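Local atomic coordinates of periplasmic aliphatic sulphonates-binding protein (Escherichia coli, PDB entry 2X26), a protein that probably binds aliphatic sulfonates in the periplasm as the solute-binding component of an ABC-type alkanesulfonate transport system. Residues A101-H106 / V153-I158; L124-L129 / T179-T184; P161-A166 / V172-D177; S116-L121 / A265-E270; A67-A72 / R272-K277. One frame throughout, in Å; residues are numbered along the deposited sequence. Where two conformers were deposited one is given.

Contacts 1 to 3 belong to the lobe built on the sheet of strands 87-92, 107-110, 135-138, 155-159 and 172-177; contact 4 joins its helix 115-126 to helix 255-270, and contact 5 carries on from there to helix 62-69, beside the second sheet (4-9, 33-38, 56-59, 74-80, 186-191). Contacts 2 and 4 share helix 115-126, centres about 11 Å apart. A side-chain hydrogen bond joins contacts 2 and 3. Contacts 4 and 5 are linked by a salt bridge, Asp266 OD1 to Lys277 NZ at 2.8 Å. Contacts 3 and 5 lie farthest apart, about 30 Å between centres. The ligand cleft expected of this family lies between the two lobes.

Contact 1. Residues A101-H106 / V153-I158; sequences ADLKGH and VDAWAI
His106 and Leu103 of the loop ahead of strand 107-110 meet Asp154 and Ala155 where strand 155-159 begins. Where the carboxylate meets the ring, it approaches a carbon and makes no hydrogen bond. Asp154 OD2 comes to 3.2 Å from His106 CD2 and 3.6 Å from His106 CB, arriving obliquely, and the ring and carboxylate planes stand 90° apart. His106 NE2 is 4.3 Å from Asp154 OD2, a distance at which the carboxylate might favour a protonated ring. The imidazole is steered by its other nitrogen: His106 ND1 donates a bent bond (138°) to Asp102 O at 3.2 Å, lying in the carbonyl plane. With CG anti to the carbonyl carbon (chi1 -71°), CD2 is brought to Asp154. A leucine in its place would remove that donor and would probably leave Asp102 O without its side-chain mate and the loop freer to shift. The apolar part is a single methyl pair, Leu103 CD2 on Ala155 CB at 3.7 Å. A type II beta turn runs from Leu103 to His106, with Gly105 at its third position. Beyond the turn strand 107-110 runs parallel to strand 155-159, with backbone bonds between Asp154 and Lys107 and between Ala155 and Ala109; Val108 touches Leu103, while Ile89 and Val91 of antiparallel strand 87-92 touch Ala155.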
# COMPACT_ATOMS: atom_id res chain seq x y z
N ALA A 101 26.04 -8.54 1.31
CA ALA A 101 27.09 -8.92 2.25
C ALA A 101 28.14 -7.84 2.41
O ALA A 101 28.68 -7.68 3.50
CB ALA A 101 27.71 -10.24 1.81
N ASP A 102 28.43 -7.09 1.35
CA ASP A 102 29.45 -6.06 1.45
C ASP A 102 29.04 -4.88 2.32
O ASP A 102 29.88 -4.06 2.68
CB ASP A 102 29.87 -5.54 0.08
CG ASP A 102 30.60 -6.56 -0.72
OD1 ASP A 102 31.18 -7.51 -0.13
OD2 ASP A 102 30.56 -6.42 -1.97
N LEU A 103 27.76 -4.80 2.69
CA LEU A 103 27.33 -3.76 3.63
C LEU A 103 27.83 -3.93 5.06
O LEU A 103 27.74 -3.00 5.84
CB LEU A 103 25.82 -3.62 3.65
CG LEU A 103 25.20 -3.14 2.34
CD1 LEU A 103 23.75 -3.35 2.39
CD2 LEU A 103 25.46 -1.70 2.09
N LYS A 104 28.30 -5.12 5.42
CA LYS A 104 28.83 -5.35 6.78
C LYS A 104 29.72 -4.18 7.22
O LYS A 104 30.64 -3.82 6.51
CB LYS A 104 29.66 -6.64 6.83
CG LYS A 104 30.01 -7.08 8.26
CD LYS A 104 30.37 -8.56 8.35
CE LYS A 104 30.69 -8.95 9.79
NZ LYS A 104 31.15 -10.41 9.94
N GLY A 105 29.42 -3.60 8.38
CA GLY A 105 30.27 -2.54 8.93
C GLY A 105 29.97 -1.14 8.41
O GLY A 105 30.54 -0.15 8.90
N HIS A 106 29.08 -1.02 7.43
CA HIS A 106 28.78 0.28 6.80
C HIS A 106 27.51 0.95 7.30
O HIS A 106 26.69 0.32 7.99
CB HIS A 106 28.75 0.15 5.27
CG HIS A 106 30.10 -0.06 4.67
ND1 HIS A 106 30.46 -1.24 4.05
CD2 HIS A 106 31.18 0.74 4.62
CE1 HIS A 106 31.72 -1.15 3.64
NE2 HIS A 106 32.18 0.05 3.97
N VAL A 153 26.30 8.38 4.36
CA VAL A 153 26.00 6.95 4.48
C VAL A 153 26.45 6.27 3.19
O VAL A 153 26.65 6.94 2.16
CB VAL A 153 24.47 6.65 4.71
CG1 VAL A 153 24.07 7.05 6.10
CG2 VAL A 153 23.61 7.33 3.68
N ASP A 154 26.63 4.96 3.24
CA ASP A 154 27.08 4.27 2.03
C ASP A 154 25.99 3.68 1.19
O ASP A 154 26.22 3.34 0.04
CB ASP A 154 28.13 3.23 2.39
CG ASP A 154 29.32 3.89 3.07
OD1 ASP A 154 29.79 4.92 2.51
OD2 ASP A 154 29.65 3.46 4.18
N ALA A 155 24.81 3.54 1.77
CA ALA A 155 23.69 2.94 1.07
C ALA A 155 22.39 3.53 1.61
O ALA A 155 22.36 3.98 2.77
CB ALA A 155 23.68 1.41 1.25
N TRP A 156 21.34 3.52 0.79
CA TRP A 156 20.05 4.10 1.12
C TRP A 156 18.98 3.09 0.70
O TRP A 156 18.85 2.71 -0.49
CB TRP A 156 19.84 5.45 0.42
CG TRP A 156 18.53 6.16 0.70
CD1 TRP A 156 17.75 6.03 1.80
CD2 TRP A 156 17.91 7.16 -0.12
NE1 TRP A 156 16.65 6.86 1.71
CE2 TRP A 156 16.74 7.56 0.54
CE3 TRP A 156 18.22 7.71 -1.36
CZ2 TRP A 156 15.87 8.51 0.00
CZ3 TRP A 156 17.35 8.67 -1.90
CH2 TRP A 156 16.20 9.05 -1.21
N ALA A 157 18.23 2.61 1.67
CA ALA A 157 17.14 1.68 1.36
C ALA A 157 15.88 2.52 1.30
O ALA A 157 15.56 3.24 2.26
CB ALA A 157 17.05 0.59 2.43
N ILE A 158 15.21 2.49 0.15
CA ILE A 158 14.11 3.42 -0.15
C ILE A 158 13.15 2.87 -1.20
O ILE A 158 13.48 1.94 -1.94
CB ILE A 158 14.70 4.83 -0.61
CG1 ILE A 158 13.62 5.94 -0.62
CG2 ILE A 158 15.45 4.69 -1.91
CD1 ILE A 158 12.99 6.22 0.75

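Contact 2. Residues L124-L129 / T179-T184; sequences LRQAGL and TDLNQT
At one of the two hinge crossovers expected of a type II periplasmic binding protein, Leu181 of the linker between strands 172-177 and 186-191 packs against Gln126 in the last turn of helix 115-126. A Schellman motif ends this helix: Leu129 N bonds to Leu124 O at 2.8 Å and Gly128 N to Arg125 O at 3.0 Å, with Gly128 supplying the positive phi. Just ahead of it, Gln126 reaches across with its chain extended beyond CG (chi2 -167°). One methyl of Leu181 does the touching. CD2 lies 3.5 Å from Gln126 CD, 3.5 Å from Gln126 OE1 and 3.6 Å from Gln126 NE2, nearly equal distances that set the methyl above the amide plane. The buried side chain of Leu181 also rests on Leu119 of the same helix. On the amide's nitrogen side, Gln126 NE2 comes to 3.5 Å from Asp180 O. The oxygen is committed to the neighbouring strand, where Gln126 OE1 accepts a hydrogen bond from Lys176 NZ. The amide thus serves two purposes: its flat surface lies against an apolar methyl, while the bond to the lysine ammonium limits its rotation. That charge probably polarises the Gln126 carbonyl. The contact with Leu181 is probably mainly van der Waals, and the bond to Lys176 adds a polar tie to strand 172-177.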
# COMPACT_ATOMS: atom_id res chain seq x y z
N LEU A 124 19.56 -8.42 4.68
CA LEU A 124 20.72 -8.70 5.52
C LEU A 124 20.69 -10.15 5.98
O LEU A 124 21.74 -10.84 6.00
CB LEU A 124 20.77 -7.76 6.72
CG LEU A 124 21.06 -6.28 6.43
CD1 LEU A 124 21.02 -5.51 7.75
CD2 LEU A 124 22.45 -6.15 5.81
N ARG A 125 19.50 -10.63 6.34
CA ARG A 125 19.36 -12.01 6.82
C ARG A 125 19.80 -13.03 5.77
O ARG A 125 20.46 -14.03 6.13
CB ARG A 125 17.92 -12.33 7.28
CG ARG A 125 17.76 -13.74 7.89
CD ARG A 125 16.45 -13.89 8.71
NE ARG A 125 15.28 -13.58 7.90
CZ ARG A 125 14.02 -13.50 8.33
NH1 ARG A 125 13.72 -13.74 9.61
NH2 ARG A 125 13.06 -13.20 7.46
N GLN A 126 19.47 -12.78 4.51
CA GLN A 126 19.94 -13.65 3.43
C GLN A 126 21.45 -13.75 3.40
O GLN A 126 21.98 -14.83 3.12
CB GLN A 126 19.53 -13.13 2.04
CG GLN A 126 18.13 -13.31 1.69
CD GLN A 126 17.88 -13.06 0.21
OE1 GLN A 126 18.46 -12.13 -0.40
NE2 GLN A 126 16.95 -13.83 -0.35
N ALA A 127 22.13 -12.61 3.64
CA ALA A 127 23.58 -12.52 3.56
C ALA A 127 24.24 -12.88 4.91
O ALA A 127 25.47 -12.72 5.12
CB ALA A 127 23.97 -11.07 3.10
N GLY A 128 23.43 -13.41 5.82
CA GLY A 128 23.91 -13.92 7.11
C GLY A 128 24.28 -12.78 8.04
O GLY A 128 25.24 -12.92 8.81
N LEU A 129 23.53 -11.67 7.97
CA LEU A 129 23.80 -10.49 8.80
C LEU A 129 22.59 -10.04 9.60
O LEU A 129 21.45 -10.37 9.26
CB LEU A 129 24.31 -9.33 7.94
CG LEU A 129 25.58 -9.57 7.10
CD1 LEU A 129 25.84 -8.38 6.18
CD2 LEU A 129 26.84 -9.83 7.97
N THR A 179 13.24 -8.63 -5.25
CA THR A 179 12.86 -9.71 -6.16
C THR A 179 12.86 -11.09 -5.56
O THR A 179 11.91 -11.88 -5.75
CB THR A 179 13.76 -9.73 -7.43
OG1 THR A 179 13.40 -8.64 -8.28
CG2 THR A 179 13.59 -11.02 -8.22
N ASP A 180 13.92 -11.43 -4.86
CA ASP A 180 14.01 -12.78 -4.34
C ASP A 180 13.65 -12.76 -2.84
O ASP A 180 13.94 -13.71 -2.10
CB ASP A 180 15.38 -13.38 -4.70
CG ASP A 180 15.61 -13.50 -6.23
OD1 ASP A 180 14.66 -13.88 -6.96
OD2 ASP A 180 16.73 -13.23 -6.71
N LEU A 181 13.00 -11.67 -2.41
CA LEU A 181 12.63 -11.45 -1.00
C LEU A 181 11.19 -11.81 -0.65
O LEU A 181 10.75 -11.48 0.45
CB LEU A 181 13.00 -10.03 -0.52
CG LEU A 181 14.49 -9.71 -0.63
CD1 LEU A 181 14.78 -8.27 -0.27
CD2 LEU A 181 15.33 -10.64 0.24
N ASN A 182 10.51 -12.50 -1.58
CA ASN A 182 9.11 -12.96 -1.43
C ASN A 182 8.26 -11.95 -0.68
O ASN A 182 7.80 -12.17 0.44
CB ASN A 182 9.00 -14.36 -0.81
CG ASN A 182 9.54 -15.44 -1.72
OD1 ASN A 182 10.35 -15.18 -2.62
ND2 ASN A 182 9.10 -16.68 -1.49
N GLN A 183 8.04 -10.83 -1.35
CA GLN A 183 7.21 -9.80 -0.80
C GLN A 183 5.70 -10.10 -0.82
O GLN A 183 5.21 -10.96 -1.54
CB GLN A 183 7.56 -8.52 -1.52
CG GLN A 183 9.00 -8.09 -1.27
CD GLN A 183 9.24 -6.70 -1.76
OE1 GLN A 183 8.92 -6.40 -2.90
NE2 GLN A 183 9.79 -5.84 -0.91
N THR A 184 4.94 -9.36 -0.02
CA THR A 184 3.52 -9.68 0.22
C THR A 184 2.49 -8.99 -0.70
O THR A 184 1.54 -9.62 -1.19
CB THR A 184 3.22 -9.25 1.66
OG1 THR A 184 4.06 -10.02 2.51
CG2 THR A 184 1.72 -9.51 2.05

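Contact 3. Residues P161-A166 / V172-D177; sequences PYYSAA and VRVLKD
Helix 162-169 and strand 172-177 face each other with CA atoms 9.0 Å apart at Tyr163 and Val174 and 7.1 Å apart at Ala166 and Val172, nearer where the short connection joins them. They form the second half of a beta-alpha-beta crossover: strand 155-159 leads into the helix, and strand 172-177 returns parallel to it at the sheet's edge, with antiparallel strand 87-92 between. A classic beta bulge interrupts this edge strand, Leu175 and Lys176 both facing Ile89. Val172 and Val174 point at the helix, whereas Arg173 turns away. The phenol end of Tyr163 does the touching at one site: CG lies roughly opposite the backbone N (chi1 156°), sending the ring out to cross Val174 at about a right angle. Val174 CG2 approaches it obliquely, 3.5 Å from Tyr163 CE1 and 3.5 Å from Tyr163 OH. The ring also stacks with His244 and touches Val88 and Leu90, wedged between the sheet and the loop after helix 235-243. At the other site Val172 CG2 packs against Ala166, about one turn before the end of helix 162-169, 4.4 Å from Ala166 CB and 3.5 Å from Ala166 O.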
# COMPACT_ATOMS: atom_id res chain seq x y z
N PRO A 161 8.50 6.80 -5.35
CA PRO A 161 9.29 7.34 -6.48
C PRO A 161 10.66 7.97 -6.13
O PRO A 161 11.35 8.46 -7.03
CB PRO A 161 8.37 8.47 -7.00
CG PRO A 161 7.79 9.04 -5.68
CD PRO A 161 7.37 7.70 -5.02
N TYR A 162 11.05 7.94 -4.86
CA TYR A 162 12.37 8.45 -4.49
C TYR A 162 13.45 7.70 -5.26
O TYR A 162 14.45 8.30 -5.66
CB TYR A 162 12.64 8.22 -3.00
CG TYR A 162 11.70 8.98 -2.07
CD1 TYR A 162 10.72 8.31 -1.36
CD2 TYR A 162 11.82 10.35 -1.88
CE1 TYR A 162 9.85 8.98 -0.50
CE2 TYR A 162 10.94 11.04 -1.02
CZ TYR A 162 9.98 10.31 -0.32
OH TYR A 162 9.13 10.95 0.57
N TYR A 163 13.25 6.40 -5.37
CA TYR A 163 14.18 5.53 -6.06
C TYR A 163 14.33 6.05 -7.49
O TYR A 163 15.47 6.34 -7.91
CB TYR A 163 13.67 4.08 -6.01
CG TYR A 163 14.18 3.17 -7.12
CD1 TYR A 163 15.49 3.30 -7.61
CD2 TYR A 163 13.37 2.16 -7.64
CE1 TYR A 163 15.97 2.48 -8.63
CE2 TYR A 163 13.85 1.32 -8.65
CZ TYR A 163 15.14 1.49 -9.14
OH TYR A 163 15.58 0.64 -10.15
N SER A 164 13.23 6.22 -8.20
CA SER A 164 13.31 6.60 -9.61
C SER A 164 13.91 7.99 -9.71
O SER A 164 14.69 8.25 -10.64
CB SER A 164 11.97 6.59 -10.32
OG SER A 164 11.45 5.26 -10.50
N ALA A 165 13.58 8.87 -8.77
CA ALA A 165 14.14 10.23 -8.83
C ALA A 165 15.68 10.21 -8.69
O ALA A 165 16.38 10.93 -9.43
CB ALA A 165 13.50 11.14 -7.77
N ALA A 166 16.19 9.40 -7.75
CA ALA A 166 17.63 9.27 -7.51
C ALA A 166 18.30 8.63 -8.72
O ALA A 166 19.39 9.04 -9.14
CB ALA A 166 17.88 8.42 -6.27
N VAL A 172 23.95 6.49 -9.27
CA VAL A 172 23.53 5.43 -8.34
C VAL A 172 23.18 4.12 -9.02
O VAL A 172 22.87 4.06 -10.22
CB VAL A 172 22.41 5.88 -7.37
CG1 VAL A 172 22.83 7.11 -6.58
CG2 VAL A 172 21.07 6.10 -8.11
N ARG A 173 23.20 3.07 -8.22
CA ARG A 173 23.02 1.71 -8.69
C ARG A 173 22.20 0.94 -7.64
O ARG A 173 22.34 1.12 -6.40
CB ARG A 173 24.42 1.11 -8.94
CG ARG A 173 24.66 -0.35 -8.62
CD ARG A 173 25.99 -0.82 -9.24
NE ARG A 173 27.18 -0.55 -8.43
CZ ARG A 173 27.58 -1.25 -7.37
NH1 ARG A 173 26.88 -2.27 -6.90
NH2 ARG A 173 28.69 -0.88 -6.74
N VAL A 174 21.29 0.14 -8.14
CA VAL A 174 20.54 -0.77 -7.26
C VAL A 174 21.47 -1.92 -6.82
O VAL A 174 21.91 -2.72 -7.65
CB VAL A 174 19.30 -1.27 -7.98
CG1 VAL A 174 18.59 -2.39 -7.19
CG2 VAL A 174 18.33 -0.13 -8.21
N LEU A 175 21.77 -2.00 -5.53
CA LEU A 175 22.52 -3.13 -4.97
C LEU A 175 21.63 -4.36 -4.82
O LEU A 175 22.06 -5.50 -4.99
CB LEU A 175 23.08 -2.74 -3.60
CG LEU A 175 23.93 -3.78 -2.87
CD1 LEU A 175 25.24 -3.86 -3.54
CD2 LEU A 175 24.06 -3.34 -1.42
N LYS A 176 20.37 -4.11 -4.48
CA LYS A 176 19.44 -5.20 -4.15
C LYS A 176 18.04 -4.67 -4.31
O LYS A 176 17.77 -3.58 -3.87
CB LYS A 176 19.71 -5.64 -2.70
CG LYS A 176 18.82 -6.75 -2.17
CD LYS A 176 19.02 -8.00 -2.91
CE LYS A 176 18.24 -9.10 -2.17
NZ LYS A 176 18.39 -10.38 -2.85
N ASP A 177 17.15 -5.43 -4.96
CA ASP A 177 15.72 -5.07 -4.92
C ASP A 177 14.94 -6.19 -4.24
O ASP A 177 15.55 -7.13 -3.69
CB ASP A 177 15.17 -4.68 -6.31
CG ASP A 177 15.08 -5.86 -7.27
OD1 ASP A 177 15.13 -7.05 -6.83
OD2 ASP A 177 14.93 -5.63 -8.49

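Contact 4. Residues S116-L121 / A265-E270; sequences SHNLLL and ADLFYE
In the two-lobed fold of a type II binding protein, helix 255-270 packs across helix 115-126 of the lobe built on the sheet of strand 107-110, Leu267 and Phe268 meeting Asn118 and Leu121. The angle between the short segments is 89° and their axes come within 11.5 Å, so side chains alone bridge the gap. Asn118 touches both Leu267 and Phe268. Its side chain crosses Phe268 at about a right angle: CB sits in the plane of the phenyl ring at its edge, 3.8 Å from Phe268 CE1 and 4.0 Å from Phe268 CZ. The amide is turned 52° from the ring. OD1, also at the ring edge and near its plane, lies 3.7 Å from Phe268 CE1; the slightly positive rim of the aromatic ring probably suits this oxygen. Asn118 OD1 has its strong partner within its own helix, where Arg122 NE donates a hydrogen bond to it, so this oxygen is bonded even though it lies against hydrocarbon. The same OD1 touches Leu267 CD2 at 3.7 Å. Leu267 CG is placed opposite its backbone N (chi1 -175°), which carries CD2 between Asn118 and Leu121. Leu121 and Leu267 lie alongside one another, running opposite ways, Leu121 CD1 to Leu267 CD2 at 4.0 Å. Around this junction Ile62 of helix 62-69 touches both Asn118 and Phe268, Ile65 of that helix meets Ala265, and Phe131 backs Leu121. On its sheet side helix 115-126 places Leu120 on Val108 and Phe110 of strand 107-110 and on Ile89 of strand 87-92.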
# COMPACT_ATOMS: atom_id res chain seq x y z
N SER A 116 11.18 -0.12 3.86
CA SER A 116 12.64 -0.26 3.68
C SER A 116 13.32 -0.98 4.88
O SER A 116 14.29 -1.71 4.68
CB SER A 116 13.34 1.08 3.43
OG SER A 116 12.85 1.63 2.21
N HIS A 117 12.81 -0.74 6.11
CA HIS A 117 13.31 -1.44 7.32
C HIS A 117 13.05 -2.94 7.11
O HIS A 117 13.93 -3.76 7.39
CB HIS A 117 12.58 -0.85 8.56
CG HIS A 117 13.12 -1.29 9.90
ND1 HIS A 117 13.02 -0.49 11.03
CD2 HIS A 117 13.67 -2.46 10.31
CE1 HIS A 117 13.52 -1.14 12.07
NE2 HIS A 117 13.93 -2.33 11.66
N ASN A 118 11.87 -3.30 6.58
CA ASN A 118 11.53 -4.70 6.37
C ASN A 118 12.46 -5.29 5.31
O ASN A 118 13.03 -6.38 5.49
CB ASN A 118 10.04 -4.83 5.97
CG ASN A 118 9.61 -6.23 5.71
OD1 ASN A 118 9.70 -7.10 6.60
ND2 ASN A 118 9.08 -6.48 4.51
N LEU A 119 12.65 -4.56 4.20
CA LEU A 119 13.48 -5.06 3.09
C LEU A 119 14.88 -5.28 3.61
O LEU A 119 15.49 -6.31 3.34
CB LEU A 119 13.57 -4.04 1.92
CG LEU A 119 14.55 -4.43 0.79
CD1 LEU A 119 13.76 -5.09 -0.21
CD2 LEU A 119 15.12 -3.23 0.15
N LEU A 120 15.37 -4.33 4.40
CA LEU A 120 16.75 -4.39 4.87
C LEU A 120 16.97 -5.52 5.85
O LEU A 120 17.99 -6.24 5.71
CB LEU A 120 17.22 -3.06 5.47
CG LEU A 120 18.69 -3.02 5.87
CD1 LEU A 120 19.67 -3.23 4.67
CD2 LEU A 120 18.98 -1.70 6.62
N LEU A 121 16.07 -5.71 6.82
CA LEU A 121 16.18 -6.89 7.73
C LEU A 121 16.25 -8.19 6.93
O LEU A 121 17.08 -9.04 7.22
CB LEU A 121 14.97 -7.00 8.67
CG LEU A 121 14.95 -6.05 9.89
CD1 LEU A 121 13.61 -6.18 10.57
CD2 LEU A 121 16.04 -6.49 10.84
N ALA A 265 4.54 -9.89 10.29
CA ALA A 265 4.07 -9.51 11.63
C ALA A 265 4.94 -10.16 12.69
O ALA A 265 5.36 -9.50 13.65
CB ALA A 265 2.62 -9.86 11.85
N ASP A 266 5.27 -11.44 12.49
CA ASP A 266 6.18 -12.11 13.43
C ASP A 266 7.54 -11.45 13.49
O ASP A 266 8.05 -11.19 14.59
CB ASP A 266 6.33 -13.60 13.14
CG ASP A 266 5.00 -14.36 13.19
OD1 ASP A 266 4.01 -13.86 13.77
OD2 ASP A 266 4.96 -15.46 12.61
N LEU A 267 8.12 -11.15 12.33
CA LEU A 267 9.41 -10.46 12.26
C LEU A 267 9.39 -9.13 13.03
O LEU A 267 10.31 -8.82 13.81
CB LEU A 267 9.79 -10.18 10.80
CG LEU A 267 11.18 -9.56 10.54
CD1 LEU A 267 12.28 -10.51 11.09
CD2 LEU A 267 11.43 -9.20 9.05
N PHE A 268 8.35 -8.34 12.80
CA PHE A 268 8.21 -7.07 13.50
C PHE A 268 8.05 -7.23 15.01
O PHE A 268 8.71 -6.52 15.77
CB PHE A 268 7.14 -6.17 12.87
CG PHE A 268 7.67 -5.34 11.72
CD1 PHE A 268 8.31 -5.95 10.65
CD2 PHE A 268 7.51 -3.94 11.71
CE1 PHE A 268 8.82 -5.16 9.58
CE2 PHE A 268 8.02 -3.19 10.67
CZ PHE A 268 8.66 -3.79 9.60
N TYR A 269 7.24 -8.21 15.45
CA TYR A 269 7.12 -8.48 16.89
C TYR A 269 8.46 -8.95 17.48
O TYR A 269 8.83 -8.56 18.61
CB TYR A 269 6.06 -9.55 17.15
CG TYR A 269 6.03 -10.09 18.57
CD1 TYR A 269 5.60 -9.28 19.63
CD2 TYR A 269 6.38 -11.42 18.85
CE1 TYR A 269 5.54 -9.77 20.93
CE2 TYR A 269 6.33 -11.92 20.16
CZ TYR A 269 5.90 -11.09 21.19
OH TYR A 269 5.84 -11.57 22.48
N GLU A 270 9.15 -9.83 16.75
CA GLU A 270 10.43 -10.41 17.23
C GLU A 270 11.48 -9.33 17.43
O GLU A 270 12.34 -9.43 18.30
CB GLU A 270 10.98 -11.48 16.29
CG GLU A 270 10.22 -12.80 16.39
CD GLU A 270 10.38 -13.69 15.15
OE1 GLU A 270 11.17 -13.33 14.23
OE2 GLU A 270 9.70 -14.74 15.10

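Contact 5. Residues A67-A72 / R272-K277; sequences AQAAGA and RLVPKK
Ala69, at the end of helix 62-69, presses its methyl into the loop that follows helix 255-270, while its carbonyl lies beneath the exposed chain of Lys276. The contact thus ties that late loop to the helix preceding strand 74-80 of the other lobe's sheet. The tight part is the buried methyl. Ala69 CB sits 3.7 Å from Val274 CB and 4.1 Å from Val274 CG1, and Lys276 O approaches Ala69 CB at 4.0 Å. The backbones are correspondingly close, 5.3 Å between the CA atoms of Ala69 and Lys276. Val274 also leans on Ile65 and Phe66 of that helix and on Tyr269 of helix 255-270, and Val278 also touches Ala69. The looser part faces solvent. Pro275 CD stays 4.3 Å from Ala69 CB, at the outer margin. Lys276 begins close, with CB 3.7 Å from Ala69 O and CD 3.9 Å from Ala69 O, its CG swung to the backbone N side (chi1 -77°) so that the chain lies alongside that oxygen; the chain then runs off, ending in a bend at its last torsion. Both connections are shaped by Schellman motifs. Gly71 is the C-prime residue after helix 62-69, with Ala72 N to Ala67 O at 3.1 Å, and Arg272 has the same role after helix 255-270. The end of helix 62-69 therefore meets the loop after helix 255-270 by van der Waals contact, without a hydrogen bond between the segments, and it is the methylenes of Lys276, not its ammonium, that lie against the Ala69 carbonyl.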
# COMPACT_ATOMS: atom_id res chain seq x y z
N ALA A 67 -1.20 -1.10 13.40
CA ALA A 67 -2.57 -0.81 13.89
C ALA A 67 -3.21 -2.06 14.54
O ALA A 67 -3.83 -2.00 15.59
CB ALA A 67 -3.46 -0.24 12.70
N GLN A 68 -3.01 -3.22 13.91
CA GLN A 68 -3.69 -4.40 14.39
C GLN A 68 -3.03 -4.85 15.67
O GLN A 68 -3.69 -5.36 16.59
CB GLN A 68 -3.76 -5.48 13.29
CG GLN A 68 -4.61 -4.91 12.06
CD GLN A 68 -4.44 -5.69 10.75
OE1 GLN A 68 -3.46 -6.45 10.54
NE2 GLN A 68 -5.39 -5.49 9.84
N ALA A 69 -1.72 -4.65 15.77
CA ALA A 69 -1.01 -5.08 16.97
C ALA A 69 -1.51 -4.29 18.17
O ALA A 69 -1.41 -4.74 19.33
CB ALA A 69 0.48 -4.89 16.80
N ALA A 70 -1.99 -3.09 17.90
CA ALA A 70 -2.63 -2.22 18.94
C ALA A 70 -4.12 -2.47 19.18
O ALA A 70 -4.80 -1.66 19.85
CB ALA A 70 -2.41 -0.76 18.59
N GLY A 71 -4.64 -3.53 18.61
CA GLY A 71 -6.03 -3.88 18.83
C GLY A 71 -7.02 -3.33 17.80
O GLY A 71 -8.20 -3.64 17.92
N ALA A 72 -6.60 -2.61 16.76
CA ALA A 72 -7.58 -2.15 15.78
C ALA A 72 -8.19 -3.35 15.06
O ALA A 72 -7.49 -4.34 14.75
CB ALA A 72 -7.00 -1.14 14.83
N ARG A 272 10.73 -6.31 18.38
CA ARG A 272 10.05 -5.32 19.26
C ARG A 272 9.61 -4.01 18.56
O ARG A 272 9.45 -2.95 19.21
CB ARG A 272 10.88 -5.07 20.54
CG ARG A 272 11.48 -6.32 21.16
CD ARG A 272 12.54 -5.95 22.23
NE ARG A 272 12.20 -4.69 22.94
CZ ARG A 272 12.89 -4.17 23.96
NH1 ARG A 272 13.98 -4.79 24.44
NH2 ARG A 272 12.47 -3.04 24.52
N LEU A 273 9.36 -4.10 17.25
CA LEU A 273 8.78 -2.99 16.49
C LEU A 273 7.29 -2.81 16.79
O LEU A 273 6.78 -1.70 16.73
CB LEU A 273 9.03 -3.21 14.99
CG LEU A 273 10.51 -3.13 14.59
CD1 LEU A 273 10.83 -3.62 13.21
CD2 LEU A 273 10.98 -1.65 14.76
N VAL A 274 6.59 -3.91 17.07
CA VAL A 274 5.23 -3.84 17.61
C VAL A 274 5.18 -4.61 18.90
O VAL A 274 5.99 -5.52 19.09
CB VAL A 274 4.20 -4.48 16.62
CG1 VAL A 274 4.10 -3.65 15.39
CG2 VAL A 274 4.60 -5.91 16.27
N PRO A 275 4.22 -4.28 19.80
CA PRO A 275 4.25 -4.84 21.14
C PRO A 275 3.62 -6.23 21.26
O PRO A 275 3.76 -6.88 22.31
CB PRO A 275 3.40 -3.82 21.95
CG PRO A 275 2.46 -3.24 20.98
CD PRO A 275 3.19 -3.22 19.66
N LYS A 276 2.90 -6.66 20.23
CA LYS A 276 2.09 -7.89 20.28
C LYS A 276 2.25 -8.71 19.02
O LYS A 276 2.46 -8.18 17.94
CB LYS A 276 0.59 -7.58 20.48
CG LYS A 276 0.20 -7.20 21.92
CD LYS A 276 -1.33 -7.32 22.21
CE LYS A 276 -1.73 -6.48 23.44
NZ LYS A 276 -1.25 -7.04 24.73
N LYS A 277 2.14 -10.03 19.17
CA LYS A 277 1.98 -10.91 18.02
C LYS A 277 0.55 -10.65 17.54
O LYS A 277 -0.33 -10.33 18.33
CB LYS A 277 2.23 -12.37 18.43
CG LYS A 277 2.91 -13.21 17.36
CD LYS A 277 3.04 -14.65 17.79
CE LYS A 277 3.55 -15.55 16.64
NZ LYS A 277 2.62 -15.68 15.45